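Local coordinates for protein malic enzyme (Entamoeba histolytica, PDB 3NV9) that acts as a malic enzyme, probably oxidising malate with NAD or NADP as acceptor, and forms a deeply entangled dimer that activates metronidazole, at the interface of chains A and B. Coordinates in Å, arbitrary orientation; residue numbers count along the deposited sequence, not the author numbering. Chains: chain A/B, Malic enzyme.

Two patches, their C-alpha centres about 38 Å apart, show how a two-fold dimer of malic enzyme can be joined at well-separated places. Each recurs with the chains exchanged. Helix 21-43 serves both: in contact 1 chain A lends A:Tyr32 and A:Leu35 from it, while in contact 2 the chain B copy, assigned 21-42, lends B:Ala36 and B:His40. Contact 1 sets residues 59-60, 62-63 and 67 of chain B against chain A, and contact 2 sets residues 69, 72 and 85-88 of chain A against chain B, so neighbouring stretches of each chain reach into the partner, consistent with deep entanglement of the dimer.

Contact 1: the interface of chains A and B. Residues chain A 7-8, 32, 35, 351-352; chain B 59-60, 62-63, 67.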
loop_
_atom_site.group_PDB
_atom_site.type_symbol
_atom_site.label_atom_id
_atom_site.label_comp_id
_atom_site.label_asym_id
_atom_site.label_seq_id
_atom_site.Cartn_x
_atom_site.Cartn_y
_atom_site.Cartn_z
ATOM N N ASP A 7 5.119 -16.660 23.915
ATOM C CA ASP A 7 6.029 -16.533 22.774
ATOM C C ASP A 7 6.014 -17.746 21.881
ATOM O O ASP A 7 6.761 -17.800 20.899
ATOM C CB ASP A 7 7.464 -16.146 23.212
ATOM C CG ASP A 7 8.214 -17.280 23.920
ATOM O OD1 ASP A 7 7.651 -18.385 24.191
ATOM O OD2 ASP A 7 9.404 -17.045 24.197
ATOM N N LEU A 8 5.185 -18.723 22.234
ATOM C CA LEU A 8 5.027 -19.942 21.416
ATOM C C LEU A 8 6.282 -20.846 21.297
ATOM O O LEU A 8 6.346 -21.674 20.386
ATOM C CB LEU A 8 4.549 -19.582 20.003
ATOM C CG LEU A 8 3.049 -19.358 19.984
ATOM C CD1 LEU A 8 2.595 -19.044 18.500
ATOM C CD2 LEU A 8 2.278 -20.546 20.620
ATOM N N TYR A 32 -1.186 -24.672 13.978
ATOM C CA TYR A 32 -0.820 -23.466 13.276
ATOM C C TYR A 32 -1.859 -22.999 12.293
ATOM O O TYR A 32 -2.080 -21.799 12.186
ATOM C CB TYR A 32 0.549 -23.564 12.640
ATOM C CG TYR A 32 1.660 -23.448 13.670
ATOM C CD1 TYR A 32 1.797 -22.296 14.462
ATOM C CD2 TYR A 32 2.560 -24.484 13.867
ATOM C CE1 TYR A 32 2.783 -22.202 15.407
ATOM C CE2 TYR A 32 3.557 -24.384 14.816
ATOM C CZ TYR A 32 3.668 -23.259 15.564
ATOM O OH TYR A 32 4.676 -23.189 16.494
ATOM N N LEU A 35 -4.573 -21.510 14.754
ATOM C CA LEU A 35 -4.032 -20.258 15.291
ATOM C C LEU A 35 -3.962 -19.225 14.191
ATOM O O LEU A 35 -4.266 -18.076 14.445
ATOM C CB LEU A 35 -2.627 -20.414 15.864
ATOM C CG LEU A 35 -2.020 -19.173 16.542
ATOM C CD1 LEU A 35 -3.010 -18.775 17.692
ATOM C CD2 LEU A 35 -0.632 -19.483 17.149
ATOM N N GLY A 351 8.704 -23.137 9.533
ATOM C CA GLY A 351 9.469 -22.802 10.742
ATOM C C GLY A 351 9.174 -23.640 11.966
ATOM O O GLY A 351 9.704 -23.374 13.042
ATOM N N ASP A 352 8.301 -24.654 11.833
ATOM C CA ASP A 352 8.032 -25.520 12.963
ATOM C C ASP A 352 8.799 -26.834 12.912
ATOM O O ASP A 352 8.620 -27.709 13.809
ATOM C CB ASP A 352 6.534 -25.718 13.212
ATOM C CG ASP A 352 5.817 -26.390 12.048
ATOM O OD1 ASP A 352 6.075 -26.118 10.856
ATOM O OD2 ASP A 352 4.915 -27.171 12.356
ATOM N N ASN B 59 8.054 -18.337 16.675
ATOM C CA ASN B 59 7.069 -19.258 16.185
ATOM C C ASN B 59 5.715 -18.629 15.764
ATOM O O ASN B 59 4.912 -19.277 15.112
ATOM C CB ASN B 59 6.882 -20.360 17.208
ATOM C CG ASN B 59 8.132 -21.275 17.329
ATOM O OD1 ASN B 59 8.985 -21.114 18.227
ATOM N ND2 ASN B 59 8.241 -22.199 16.426
ATOM N N TRP B 60 5.480 -17.365 16.116
ATOM C CA TRP B 60 4.280 -16.673 15.641
ATOM C C TRP B 60 4.280 -16.590 14.066
ATOM O O TRP B 60 3.200 -16.510 13.394
ATOM C CB TRP B 60 4.178 -15.294 16.307
ATOM C CG TRP B 60 3.483 -15.400 17.657
ATOM C CD1 TRP B 60 4.073 -15.428 18.911
ATOM C CD2 TRP B 60 2.084 -15.553 17.872
ATOM N NE1 TRP B 60 3.125 -15.578 19.872
ATOM C CE2 TRP B 60 1.889 -15.636 19.276
ATOM C CE3 TRP B 60 0.971 -15.605 17.018
ATOM C CZ2 TRP B 60 0.616 -15.798 19.856
ATOM C CZ3 TRP B 60 -0.302 -15.754 17.588
ATOM C CH2 TRP B 60 -0.461 -15.872 19.003
ATOM N N ASN B 62 4.965 -19.011 12.171
ATOM C CA ASN B 62 4.289 -20.237 11.703
ATOM C C ASN B 62 2.782 -20.083 11.521
ATOM O O ASN B 62 2.149 -20.927 10.851
ATOM C CB ASN B 62 4.595 -21.387 12.650
ATOM C CG ASN B 62 6.111 -21.681 12.705
ATOM O OD1 ASN B 62 6.799 -21.442 11.723
ATOM N ND2 ASN B 62 6.635 -22.083 13.884
ATOM N N ALA B 63 2.216 -19.034 12.145
ATOM C CA ALA B 63 0.782 -18.747 12.078
ATOM C C ALA B 63 0.561 -17.587 11.079
ATOM O O ALA B 63 -0.438 -17.568 10.362
ATOM C CB ALA B 63 0.227 -18.397 13.439
ATOM N N PRO B 67 3.407 -22.919 8.176
ATOM C CA PRO B 67 2.279 -23.480 7.399
ATOM C C PRO B 67 0.949 -22.809 7.671
ATOM O O PRO B 67 0.045 -22.953 6.854
ATOM C CB PRO B 67 2.204 -24.939 7.899
ATOM C CG PRO B 67 2.584 -24.810 9.415
ATOM C CD PRO B 67 3.651 -23.649 9.441
HETATM O O HOH W 1 8.784 -18.792 19.314
HETATM O O HOH W 2 9.957 -24.253 15.691
#
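B:Asn62 lays its CB over the middle of the A:Tyr32 ring, 3.4 Å from the ring centroid, a CH-pi contact at the subunit interface of this dimeric malic enzyme. The ring and the asparagine amide planes are 74° apart; the amide stands steeply over the same face, OD1 turned away from the ring, while the CB methylene makes the contact. From above the hydroxyl, on that face, ND2 of B:Asn62 makes weak hydrogen bonds to the phenol OH of A:Tyr32 and to the carbonyl O of A:Gly351.

The indole of B:Trp60 is met in turn from chain A: A:Leu8 sets its CD1 methyl over one face, 3.5 Å from the centroid of the five-membered ring, the two side chains crossing at about a right angle. The leucine CG lies anti to its own carbonyl carbon (chi1 -81°), which brings the branch down on the indole. At the far end of the indole, CD2 of A:Leu35 meets CZ3 of B:Trp60 at 3.8 Å, and CG of the same leucine packs against the methyl of B:Ala63.

Water carries much of the polar contact around B:Asn59. Water 1 lies 2.8 Å from the carbonyl O of A:Asp7 and also contacts the backbone N and the amide OD1 of B:Asn59. Water 2 lies 2.8 Å from ND2 of B:Asn59 and bridges to the carbonyl O of A:Gly351. Both ends of one amide are thus engaged, which should restrain its rotation.

Farther out, B:Pro67, which follows a cis peptide bond, brings its CG to 4.0 Å from CB of A:Tyr32, beside the root of the ring. CD of the same proline lies 3.7 Å from the carboxylate OD1 of A:Asp352.

Contact 2: the interface of chains A and B. Residues chain A 69, 72, 85-88; chain B 36, 40, 45, 115, 118.
Across this part of the malic enzyme dimer interface, the imidazole of B:His40 lies with one face under A:Ile72, whose CG1 methylene stands over the middle of the ring, 3.5 Å from its centroid. The isoleucine CG1 is anti to its own carbonyl carbon (chi1 -59°), and this sets the methylene on the ring while CG2 turns to CA of B:Gly115, 3.7 Å away. CD1 continues along toward the carbonyl O of B:Ala36. That oxygen also accepts a hydrogen bond from ND1 of B:His40, at 2.7 Å, and is tilted from the ring plane; this bond within helix 21-42 helps fix the rotation of the imidazole.

A:Tyr86 crosses B:His40 at about a right angle, CD1 of A:Tyr86 meeting the histidine CB at 3.9 Å. One face of the tyrosine ring is covered toward the rim by CE2 of A:Phe85. CG2 of A:Val69 lies against the backbone of B:Gly115 in helix 114-128, 3.4 Å from its carbonyl C.

The polar end is built on B:Glu118, whose side chain runs extended beyond CG (chi2 175°). The backbone N of A:Leu88 donates to OE1, 3.1 Å away, approaching from the syn side and 26° out of the carboxylate plane. CD2 of A:Leu88 packs against the glutamate CD. Water 3, at the in-plane edge of the B:His40 ring, links the carbonyl O of A:Tyr86 to OE1 of B:Glu118, which it meets at 2.9 Å.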
loop_
_atom_site.group_PDB
_atom_site.type_symbol
_atom_site.label_atom_id
_atom_site.label_comp_id
_atom_site.label_asym_id
_atom_site.label_seq_id
_atom_site.Cartn_x
_atom_site.Cartn_y
_atom_site.Cartn_z
ATOM N N VAL A 69 2.598 21.121 -0.468
ATOM C CA VAL A 69 2.834 19.879 -1.210
ATOM C C VAL A 69 2.988 20.097 -2.718
ATOM O O VAL A 69 3.471 19.249 -3.457
ATOM C CB VAL A 69 1.704 18.835 -0.909
ATOM C CG1 VAL A 69 0.404 19.228 -1.553
ATOM C CG2 VAL A 69 2.123 17.423 -1.320
ATOM N N ILE A 72 6.295 19.651 -4.108
ATOM C CA ILE A 72 6.607 18.250 -4.373
ATOM C C ILE A 72 6.042 17.822 -5.722
ATOM O O ILE A 72 6.718 17.132 -6.484
ATOM C CB ILE A 72 6.124 17.285 -3.251
ATOM C CG1 ILE A 72 6.740 17.604 -1.862
ATOM C CG2 ILE A 72 6.418 15.810 -3.614
ATOM C CD1 ILE A 72 8.238 17.904 -1.840
ATOM N N PHE A 85 13.006 10.155 -3.278
ATOM C CA PHE A 85 13.259 10.684 -1.961
ATOM C C PHE A 85 12.242 11.732 -1.459
ATOM O O PHE A 85 12.299 12.101 -0.296
ATOM C CB PHE A 85 14.708 11.160 -1.829
ATOM C CG PHE A 85 15.085 12.206 -2.811
ATOM C CD1 PHE A 85 15.758 11.868 -3.968
ATOM C CD2 PHE A 85 14.775 13.531 -2.575
ATOM C CE1 PHE A 85 16.170 12.853 -4.916
ATOM C CE2 PHE A 85 15.159 14.560 -3.537
ATOM C CZ PHE A 85 15.864 14.180 -4.711
ATOM N N TYR A 86 11.296 12.177 -2.287
ATOM C CA TYR A 86 10.320 13.146 -1.785
ATOM C C TYR A 86 9.099 12.417 -1.312
ATOM O O TYR A 86 8.157 13.051 -0.849
ATOM C CB TYR A 86 9.892 14.191 -2.822
ATOM C CG TYR A 86 10.888 15.266 -3.007
ATOM C CD1 TYR A 86 11.338 16.034 -1.931
ATOM C CD2 TYR A 86 11.372 15.551 -4.267
ATOM C CE1 TYR A 86 12.274 17.044 -2.132
ATOM C CE2 TYR A 86 12.299 16.527 -4.475
ATOM C CZ TYR A 86 12.757 17.280 -3.414
ATOM O OH TYR A 86 13.704 18.248 -3.679
ATOM N N SER A 87 9.123 11.102 -1.450
ATOM C CA SER A 87 8.003 10.251 -1.064
ATOM C C SER A 87 8.540 8.883 -0.626
ATOM O O SER A 87 9.695 8.590 -0.878
ATOM C CB SER A 87 7.060 10.105 -2.252
ATOM O OG SER A 87 7.423 9.039 -3.101
ATOM N N LEU A 88 7.703 8.040 -0.029
ATOM C CA LEU A 88 8.082 6.647 0.419
ATOM C C LEU A 88 8.566 5.774 -0.701
ATOM O O LEU A 88 9.288 4.765 -0.474
ATOM C CB LEU A 88 6.867 5.948 1.091
ATOM C CG LEU A 88 5.791 5.305 0.174
ATOM C CD1 LEU A 88 4.911 4.327 0.908
ATOM C CD2 LEU A 88 4.873 6.300 -0.532
ATOM N N ALA B 36 8.013 22.160 2.628
ATOM C CA ALA B 36 7.622 20.894 2.020
ATOM C C ALA B 36 8.817 20.228 1.350
ATOM O O ALA B 36 9.067 19.020 1.493
ATOM C CB ALA B 36 6.488 21.152 0.970
ATOM N N HIS B 40 9.958 16.673 3.257
ATOM C CA HIS B 40 9.681 15.410 2.584
ATOM C C HIS B 40 10.995 14.656 2.379
ATOM O O HIS B 40 11.042 13.432 2.506
ATOM C CB HIS B 40 9.022 15.628 1.225
ATOM C CG HIS B 40 7.570 15.982 1.300
ATOM N ND1 HIS B 40 7.129 17.221 1.708
ATOM C CD2 HIS B 40 6.461 15.281 0.940
ATOM C CE1 HIS B 40 5.810 17.243 1.664
ATOM N NE2 HIS B 40 5.383 16.085 1.200
ATOM N N GLY B 45 9.605 11.002 2.644
ATOM C CA GLY B 45 8.164 10.777 2.575
ATOM C C GLY B 45 7.476 11.047 3.901
ATOM O O GLY B 45 8.032 11.738 4.773
ATOM N N GLY B 115 3.340 13.142 -3.755
ATOM C CA GLY B 115 3.317 14.013 -2.602
ATOM C C GLY B 115 1.868 14.166 -2.115
ATOM O O GLY B 115 1.568 14.016 -0.913
ATOM N N GLU B 118 0.272 10.573 -1.109
ATOM C CA GLU B 118 0.869 10.283 0.217
ATOM C C GLU B 118 0.345 11.210 1.356
ATOM O O GLU B 118 0.101 10.738 2.490
ATOM C CB GLU B 118 2.403 10.198 0.170
ATOM C CG GLU B 118 2.966 9.526 1.402
ATOM C CD GLU B 118 4.463 9.324 1.349
ATOM O OE1 GLU B 118 5.130 9.670 0.352
ATOM O OE2 GLU B 118 4.968 8.826 2.342
HETATM O O HOH W 3 5.466 12.484 -0.467
#